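Local coordinates for putative enoyl-CoA hydratase (Streptomyces avermitilis, PDB 3GKB), which is of unproven function but belongs to the crotonase-like family and probably acts on an acyl-coenzyme A thioester, as enoyl-CoA hydratases do, at residues N30-G33 with A34-R38; L67-V70 with D71-I74; S87-A90 with D91-V94. One frame throughout, in Å; residues are numbered along the deposited sequence.

How the contacts relate
Contacts 1 and 2 lie side by side, centres 8 Å apart, joined by two probable backbone hydrogen bonds, Ile32 N to His69 O at 2.9 Å and Ile32 O to Asp71 N at 2.8 Å. Contact 1 is partly buried, held by methionine packing and a backbone hydrogen bond at the start of helix 34-48; contact 2 is mostly more open to solvent, though its His69 is buried, and adds polar side chains. Contact 3, 17 Å from contact 1 between centres, is a surface turn where alanine, proline and valine pack while Asp91 and Asn93 have polar partners elsewhere. Met37 CE, 3.4 Å from Val94 O, joins it to contact 1; it does not touch contact 2.

Contact 1: N30-G33 with A34-R38; sequences NVIG and ATMMR
Met36 reaches back from the first turn of helix 34-48 past Gly33 to Ile32 and Val31. Its CB lies 3.8 Å from Gly33 O, close to where the helix starts. CG stands anti to the backbone N (chi1 -172°) and chi2 is also extended, which carries the sulfur to Ile32. There SD packs 4.1 Å from Ile32 CA and 4.2 Å from Ile32 CG1. A bend at chi3 of Met36 (-72°) then brings its terminal methyl, Met36 CE, to within 3.4 Å of Val31 O. That oxygen has its polar partner in Asn26 ND2, and the methyl packs against it as well.

The other branch of Ile32 meets the next helical residue: CG2 packs 3.8 Å from Met37 CG, with the two side chains roughly perpendicular. Met37 CG also closes on Gly33 O, 3.2 Å away, beside the bond that this oxygen accepts. Met37 N lies 3.0 Å from Gly33 O, the N-H···O angle is 163°, and the donor lies in the carbonyl plane. Ile32 is thus flanked by two successive methionines, one at each of its branches.

Leu67 covers Met36, while Leu84 of helix 78-87 packs on Met37. Upstream, the Asn30 side chain accepts from Asn26 N at OD1 and bonds to Leu24 O and Phe66 O through ND2, tying the loop after strand 19-24 to its neighbours. With Gly33 at the N-cap and its carbonyl taken by Met37 N, four residues on, the arrangement is that of a helix N-terminus entered from a loop within the crotonase-like fold.

Contact 2: L67-V70 with D71-I74; sequences LAHV and DMRI
His69 and Met72 meet at imidazole atom CE1, which lies 3.7 Å from the sulfur SD and 3.8 Å from Met72 CG. Met72 SD sits 4.5 Å from the His69 ring centroid, an oblique Met-aromatic contact. Away from this pair, across the backbone, Val70 CG1 packs 4.0 Å from Ile74 CG2.

The imidazole is held at both nitrogens. The chi1 of His69 (54°) brings the ring beside Val70 O, to which His69 ND1 donates at 2.8 Å, nearly straight at 166°; the acceptor lies in the ring plane, while the donor stands above the carbonyl plane. NE2 is hydrogen-bonded to Glu267. A leucine in place of His69 would probably leave Val70 O and Glu267 without these partners and the Met72 sulfur without its aromatic neighbour.

Farther out, Asp71 OD1 accepts from Arg73 N at 3.0 Å, met from above the carboxylate plane. Gln262 bonds to both Asp71 OD1 and Met72 N. Ile253 and Leu257 of helix 248-258 cover Met72. Ile74 N bonds back to Asp71 O, so a type I beta turn and an Asx turn coincide in the loop after strand 55-60, whose equivalent in crotonase relatives supplies an oxyanion-hole N-H, as it probably does here.

Contact 3: S87-A90 with D91-V94; sequences SAPA and DVNV
Pro89 and Val92 cross at a slant over the turn between them, ring carbon CD of the proline 4.0 Å from Val92 CG1. Val92 holds CG1 anti to its nitrogen (chi1 168°), which sends this methyl to the proline ring, while the other methyl, CG2, rests 3.6 Å from Ala90 O. Next to this pair the Ala88 methyl points across to the returning chain, its CB 3.6 Å from Val92 O.

At the bend, Ala90 and Asp91 form the corner of a type II beta turn from Pro89 to Val92. It is closed by a weak hydrogen bond from Val92 N to Pro89 O, 3.3 Å long and bent to 139°. Asp91 has a positive phi (68°), as expected at the third position of such a turn. Its carboxylate lies alongside Ala90, OD2 3.9 Å from Ala90 CB, and has a long, weak ion pair with Lys230.

Just beyond the turn, Asn93 OD1 takes a hydrogen bond from Gln96 N as helix 96-103 begins, while ND2 is bound by Asn237 and Gly152. The turn links helix 78-87 to helix 96-103: Val94 packs on Leu81 and Leu84 of the first, while Pro89 touches Ala97 and Val92 touches Glu100 of the second.

Contact 1: N30-G33 with A34-R38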
ATOM      1  N   ASN B  30      13.566 -12.578  25.555  1.00 15.81           N
ATOM      2  CA  ASN B  30      12.878 -13.292  24.475  1.00 15.72           C
ATOM      3  C   ASN B  30      13.683 -13.314  23.174  1.00 16.16           C
ATOM      4  O   ASN B  30      13.150 -13.085  22.073  1.00 14.46           O
ATOM      5  CB  ASN B  30      11.464 -12.743  24.245  1.00 15.95           C
ATOM      6  CG  ASN B  30      10.420 -13.404  25.138  1.00 16.23           C
ATOM      7  OD1 ASN B  30      10.739 -13.988  26.201  1.00 17.40           O
ATOM      8  ND2 ASN B  30       9.153 -13.305  24.724  1.00 14.31           N
ATOM      9  N   VAL B  31      14.968 -13.647  23.287  1.00 16.57           N
ATOM     10  CA  VAL B  31      15.724 -13.892  22.055  1.00 17.84           C
ATOM     11  C   VAL B  31      15.178 -15.150  21.403  1.00 17.37           C
ATOM     12  O   VAL B  31      14.636 -16.025  22.065  1.00 18.40           O
ATOM     13  CB  VAL B  31      17.270 -14.005  22.233  1.00 19.07           C
ATOM     14  CG1 VAL B  31      17.851 -12.785  22.904  1.00 19.43           C
ATOM     15  CG2 VAL B  31      17.653 -15.263  22.926  1.00 20.98           C
ATOM     16  N   ILE B  32      15.272 -15.189  20.090  1.00 17.63           N
ATOM     17  CA  ILE B  32      14.966 -16.367  19.276  1.00 17.11           C
ATOM     18  C   ILE B  32      16.249 -17.147  19.087  1.00 17.20           C
ATOM     19  O   ILE B  32      17.117 -16.789  18.258  1.00 18.08           O
ATOM     20  CB  ILE B  32      14.463 -15.978  17.887  1.00 17.43           C
ATOM     21  CG1 ILE B  32      13.270 -15.030  17.978  1.00 16.83           C
ATOM     22  CG2 ILE B  32      14.101 -17.241  17.088  1.00 17.25           C
ATOM     23  CD1 ILE B  32      13.013 -14.309  16.651  1.00 19.81           C
ATOM     24  N   GLY B  33      16.387 -18.202  19.866  1.00 17.50           N
ATOM     25  CA  GLY B  33      17.535 -19.103  19.762  1.00 17.56           C
ATOM     26  C   GLY B  33      17.166 -20.378  19.032  1.00 18.13           C
ATOM     27  O   GLY B  33      16.012 -20.559  18.569  1.00 18.11           O
ATOM     28  N   ALA B  34      18.143 -21.276  18.917  1.00 18.69           N
ATOM     29  CA  ALA B  34      17.936 -22.539  18.215  1.00 18.65           C
ATOM     30  C   ALA B  34      16.855 -23.387  18.863  1.00 18.36           C
ATOM     31  O   ALA B  34      16.066 -24.029  18.151  1.00 18.18           O
ATOM     32  CB  ALA B  34      19.235 -23.341  18.110  1.00 18.19           C
ATOM     33  N   THR B  35      16.804 -23.370  20.197  1.00 19.19           N
ATOM     34  CA  THR B  35      15.788 -24.103  20.921  1.00 19.40           C
ATOM     35  C   THR B  35      14.393 -23.569  20.610  1.00 18.85           C
ATOM     36  O   THR B  35      13.495 -24.344  20.306  1.00 17.64           O
ATOM     37  CB  THR B  35      16.064 -24.157  22.451  1.00 20.49           C
ATOM     38  OG1 THR B  35      17.327 -24.811  22.672  1.00 21.36           O
ATOM     39  CG2 THR B  35      14.966 -24.944  23.153  1.00 19.85           C
ATOM     40  N   MET B  36      14.211 -22.252  20.635  1.00 18.30           N
ATOM     41  CA  MET B  36      12.893 -21.697  20.286  1.00 18.35           C
ATOM     42  C   MET B  36      12.483 -22.037  18.848  1.00 17.75           C
ATOM     43  O   MET B  36      11.320 -22.346  18.593  1.00 18.14           O
ATOM     44  CB  MET B  36      12.813 -20.173  20.492  1.00 17.72           C
ATOM     45  CG  MET B  36      11.378 -19.601  20.310  1.00 18.50           C
ATOM     46  SD  MET B  36      11.214 -17.766  20.333  1.00 12.77           S
ATOM     47  CE  MET B  36      11.508 -17.437  22.106  1.00 18.22           C
ATOM     48  N   MET B  37      13.425 -21.948  17.925  1.00 17.22           N
ATOM     49  CA  MET B  37      13.167 -22.251  16.519  1.00 17.37           C
ATOM     50  C   MET B  37      12.638 -23.690  16.373  1.00 17.83           C
ATOM     51  O   MET B  37      11.703 -23.956  15.618  1.00 17.59           O
ATOM     52  CB  MET B  37      14.444 -22.038  15.690  1.00 17.49           C
ATOM     53  CG  MET B  37      14.872 -20.571  15.529  1.00 17.51           C
ATOM     54  SD  MET B  37      16.496 -20.206  14.809  1.00 11.76           S
ATOM     55  CE  MET B  37      16.183 -20.641  13.111  1.00 18.42           C
ATOM     56  N   ARG B  38      13.241 -24.616  17.119  1.00 18.28           N
ATOM     57  CA  ARG B  38      12.821 -26.014  17.064  1.00 19.46           C
ATOM     58  C   ARG B  38      11.457 -26.201  17.724  1.00 18.53           C
ATOM     59  O   ARG B  38      10.604 -26.925  17.192  1.00 19.32           O
ATOM     60  CB  ARG B  38      13.906 -26.893  17.723  1.00 19.93           C
ATOM     61  CG  ARG B  38      13.615 -28.352  17.780  1.00 26.70           C
ATOM     62  CD  ARG B  38      14.912 -29.108  18.122  1.00 31.84           C
ATOM     63  NE  ARG B  38      15.348 -28.915  19.507  1.00 37.38           N
ATOM     64  CZ  ARG B  38      16.304 -28.084  19.945  1.00 40.84           C
ATOM     65  NH1 ARG B  38      16.998 -27.289  19.122  1.00 43.21           N
ATOM     66  NH2 ARG B  38      16.576 -28.054  21.247  1.00 42.05           N
TER

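Contact 2: L67-V70 with D71-I74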
ATOM      1  N   LEU B  67       9.752 -10.379  20.848  1.00 16.09           N
ATOM      2  CA  LEU B  67      10.903 -11.213  20.484  1.00 15.73           C
ATOM      3  C   LEU B  67      12.044 -10.265  20.154  1.00 15.98           C
ATOM      4  O   LEU B  67      11.908  -9.445  19.290  1.00 15.57           O
ATOM      5  CB  LEU B  67      10.628 -12.102  19.288  1.00 16.27           C
ATOM      6  CG  LEU B  67       9.701 -13.307  19.499  1.00 15.29           C
ATOM      7  CD1 LEU B  67       9.355 -13.950  18.111  1.00 14.91           C
ATOM      8  CD2 LEU B  67      10.296 -14.338  20.504  1.00 15.37           C
ATOM      9  N   ALA B  68      13.129 -10.353  20.898  1.00 15.15           N
ATOM     10  CA  ALA B  68      14.196  -9.357  20.820  1.00 15.64           C
ATOM     11  C   ALA B  68      14.819  -9.292  19.434  1.00 15.61           C
ATOM     12  O   ALA B  68      14.983  -8.215  18.881  1.00 16.26           O
ATOM     13  CB  ALA B  68      15.252  -9.660  21.843  1.00 15.65           C
ATOM     14  N   HIS B  69      15.162 -10.472  18.917  1.00 15.30           N
ATOM     15  CA  HIS B  69      15.906 -10.727  17.676  1.00 15.73           C
ATOM     16  C   HIS B  69      16.491 -12.136  17.803  1.00 16.12           C
ATOM     17  O   HIS B  69      16.331 -12.777  18.833  1.00 15.10           O
ATOM     18  CB  HIS B  69      17.014  -9.677  17.392  1.00 15.55           C
ATOM     19  CG  HIS B  69      17.976  -9.487  18.520  1.00 16.79           C
ATOM     20  ND1 HIS B  69      18.945 -10.418  18.836  1.00 18.27           N
ATOM     21  CD2 HIS B  69      18.085  -8.497  19.441  1.00 16.99           C
ATOM     22  CE1 HIS B  69      19.630  -9.993  19.884  1.00 17.68           C
ATOM     23  NE2 HIS B  69      19.113  -8.842  20.288  1.00 16.42           N
ATOM     24  N   VAL B  70      17.152 -12.607  16.752  1.00 16.21           N
ATOM     25  CA  VAL B  70      17.808 -13.907  16.788  1.00 16.99           C
ATOM     26  C   VAL B  70      19.037 -13.852  17.697  1.00 17.38           C
ATOM     27  O   VAL B  70      19.761 -12.866  17.730  1.00 18.16           O
ATOM     28  CB  VAL B  70      18.183 -14.362  15.357  1.00 17.09           C
ATOM     29  CG1 VAL B  70      19.064 -15.609  15.391  1.00 17.85           C
ATOM     30  CG2 VAL B  70      16.900 -14.636  14.542  1.00 17.54           C
ATOM     31  N   ASP B  71      19.242 -14.930  18.426  1.00 18.11           N
ATOM     32  CA  ASP B  71      20.347 -15.074  19.355  1.00 18.61           C
ATOM     33  C   ASP B  71      21.659 -14.769  18.640  1.00 18.25           C
ATOM     34  O   ASP B  71      22.017 -15.380  17.634  1.00 18.02           O
ATOM     35  CB  ASP B  71      20.330 -16.500  19.909  1.00 19.05           C
ATOM     36  CG  ASP B  71      21.478 -16.779  20.883  1.00 22.51           C
ATOM     37  OD1 ASP B  71      22.180 -15.815  21.294  1.00 20.35           O
ATOM     38  OD2 ASP B  71      21.665 -17.988  21.196  1.00 23.94           O
ATOM     39  N   MET B  72      22.377 -13.795  19.161  1.00 18.37           N
ATOM     40  CA  MET B  72      23.616 -13.349  18.519  1.00 19.20           C
ATOM     41  C   MET B  72      24.748 -14.396  18.670  1.00 19.61           C
ATOM     42  O   MET B  72      25.771 -14.304  18.000  1.00 19.67           O
ATOM     43  CB  MET B  72      24.025 -12.003  19.118  1.00 19.51           C
ATOM     44  CG  MET B  72      23.161 -10.783  18.604  1.00 17.09           C
ATOM     45  SD  MET B  72      23.271  -9.283  19.684  1.00 13.38           S
ATOM     46  CE  MET B  72      24.809  -8.608  19.215  1.00 19.30           C
ATOM     47  N   ARG B  73      24.558 -15.346  19.575  1.00 19.74           N
ATOM     48  CA  ARG B  73      25.482 -16.465  19.756  1.00 21.04           C
ATOM     49  C   ARG B  73      25.061 -17.726  19.006  1.00 21.58           C
ATOM     50  O   ARG B  73      25.674 -18.792  19.197  1.00 21.18           O
ATOM     51  CB  ARG B  73      25.606 -16.805  21.234  1.00 21.66           C
ATOM     52  CG  ARG B  73      26.058 -15.658  22.100  1.00 23.24           C
ATOM     53  CD  ARG B  73      26.662 -16.210  23.357  1.00 27.00           C
ATOM     54  NE  ARG B  73      27.493 -15.227  24.010  1.00 30.66           N
ATOM     55  CZ  ARG B  73      27.075 -14.397  24.945  1.00 34.30           C
ATOM     56  NH1 ARG B  73      25.803 -14.407  25.341  1.00 36.30           N
ATOM     57  NH2 ARG B  73      27.938 -13.534  25.477  1.00 36.25           N
ATOM     58  N   ILE B  74      24.045 -17.627  18.146  1.00 21.67           N
ATOM     59  CA  ILE B  74      23.517 -18.817  17.475  1.00 23.58           C
ATOM     60  C   ILE B  74      24.560 -19.510  16.565  1.00 24.75           C
ATOM     61  O   ILE B  74      24.450 -20.692  16.296  1.00 24.84           O
ATOM     62  CB  ILE B  74      22.200 -18.499  16.694  1.00 23.26           C
ATOM     63  CG1 ILE B  74      21.404 -19.790  16.488  1.00 23.04           C
ATOM     64  CG2 ILE B  74      22.477 -17.729  15.399  1.00 21.87           C
ATOM     65  CD1 ILE B  74      19.986 -19.565  16.084  1.00 23.86           C
TER

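Contact 3: S87-A90 with D91-V94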
ATOM      1  N   SER B  87      16.046 -29.476   8.015  1.00 36.60           N
ATOM      2  CA  SER B  87      14.594 -29.590   7.931  1.00 36.28           C
ATOM      3  C   SER B  87      13.904 -28.393   7.260  1.00 34.94           C
ATOM      4  O   SER B  87      12.691 -28.402   7.074  1.00 35.43           O
ATOM      5  CB  SER B  87      14.011 -29.789   9.339  1.00 36.86           C
ATOM      6  OG  SER B  87      14.256 -31.113   9.801  1.00 38.61           O
ATOM      7  N   ALA B  88      14.660 -27.364   6.890  1.00 33.42           N
ATOM      8  CA  ALA B  88      14.073 -26.219   6.174  1.00 31.99           C
ATOM      9  C   ALA B  88      13.538 -26.599   4.784  1.00 30.58           C
ATOM     10  O   ALA B  88      14.140 -27.442   4.097  1.00 30.56           O
ATOM     11  CB  ALA B  88      15.105 -25.081   6.050  1.00 31.63           C
ATOM     12  N   PRO B  89      12.434 -25.956   4.343  1.00 29.14           N
ATOM     13  CA  PRO B  89      11.889 -26.236   3.012  1.00 28.45           C
ATOM     14  C   PRO B  89      12.847 -25.855   1.902  1.00 27.34           C
ATOM     15  O   PRO B  89      13.807 -25.103   2.118  1.00 25.90           O
ATOM     16  CB  PRO B  89      10.619 -25.369   2.934  1.00 28.42           C
ATOM     17  CG  PRO B  89      10.425 -24.775   4.274  1.00 28.67           C
ATOM     18  CD  PRO B  89      11.736 -24.818   4.976  1.00 29.38           C
ATOM     19  N   ALA B  90      12.599 -26.403   0.718  1.00 26.83           N
ATOM     20  CA  ALA B  90      13.382 -26.068  -0.471  1.00 26.48           C
ATOM     21  C   ALA B  90      13.388 -24.557  -0.684  1.00 26.00           C
ATOM     22  O   ALA B  90      12.349 -23.928  -0.564  1.00 25.87           O
ATOM     23  CB  ALA B  90      12.807 -26.741  -1.700  1.00 26.70           C
ATOM     24  N   ASP B  91      14.563 -24.005  -0.997  1.00 25.73           N
ATOM     25  CA  ASP B  91      14.695 -22.597  -1.431  1.00 25.77           C
ATOM     26  C   ASP B  91      14.374 -21.597  -0.317  1.00 23.61           C
ATOM     27  O   ASP B  91      14.068 -20.430  -0.588  1.00 23.89           O
ATOM     28  CB  ASP B  91      13.786 -22.295  -2.627  1.00 26.77           C
ATOM     29  CG  ASP B  91      14.008 -23.238  -3.793  1.00 30.99           C
ATOM     30  OD1 ASP B  91      15.179 -23.401  -4.200  1.00 36.47           O
ATOM     31  OD2 ASP B  91      12.994 -23.791  -4.289  1.00 38.30           O
ATOM     32  N   VAL B  92      14.454 -22.063   0.925  1.00 21.46           N
ATOM     33  CA  VAL B  92      14.187 -21.254   2.104  1.00 20.29           C
ATOM     34  C   VAL B  92      15.318 -21.551   3.102  1.00 19.27           C
ATOM     35  O   VAL B  92      15.589 -22.713   3.421  1.00 19.39           O
ATOM     36  CB  VAL B  92      12.796 -21.615   2.718  1.00 20.44           C
ATOM     37  CG1 VAL B  92      12.605 -21.008   4.118  1.00 19.33           C
ATOM     38  CG2 VAL B  92      11.662 -21.285   1.746  1.00 19.72           C
ATOM     39  N   ASN B  93      16.001 -20.505   3.566  1.00 17.93           N
ATOM     40  CA  ASN B  93      17.058 -20.700   4.560  1.00 16.86           C
ATOM     41  C   ASN B  93      16.505 -20.936   5.958  1.00 16.51           C
ATOM     42  O   ASN B  93      15.285 -20.791   6.197  1.00 15.53           O
ATOM     43  CB  ASN B  93      18.113 -19.598   4.492  1.00 16.53           C
ATOM     44  CG  ASN B  93      17.663 -18.295   5.149  1.00 16.98           C
ATOM     45  OD1 ASN B  93      16.966 -18.301   6.151  1.00 16.30           O
ATOM     46  ND2 ASN B  93      18.135 -17.177   4.613  1.00 17.67           N
ATOM     47  N   VAL B  94      17.405 -21.298   6.867  1.00 16.54           N
ATOM     48  CA  VAL B  94      17.039 -21.725   8.230  1.00 17.35           C
ATOM     49  C   VAL B  94      16.260 -20.646   9.014  1.00 17.30           C
ATOM     50  O   VAL B  94      15.381 -20.949   9.799  1.00 15.89           O
ATOM     51  CB  VAL B  94      18.297 -22.234   9.018  1.00 17.97           C
ATOM     52  CG1 VAL B  94      19.201 -21.079   9.451  1.00 18.99           C
ATOM     53  CG2 VAL B  94      17.876 -23.054  10.214  1.00 20.65           C
TER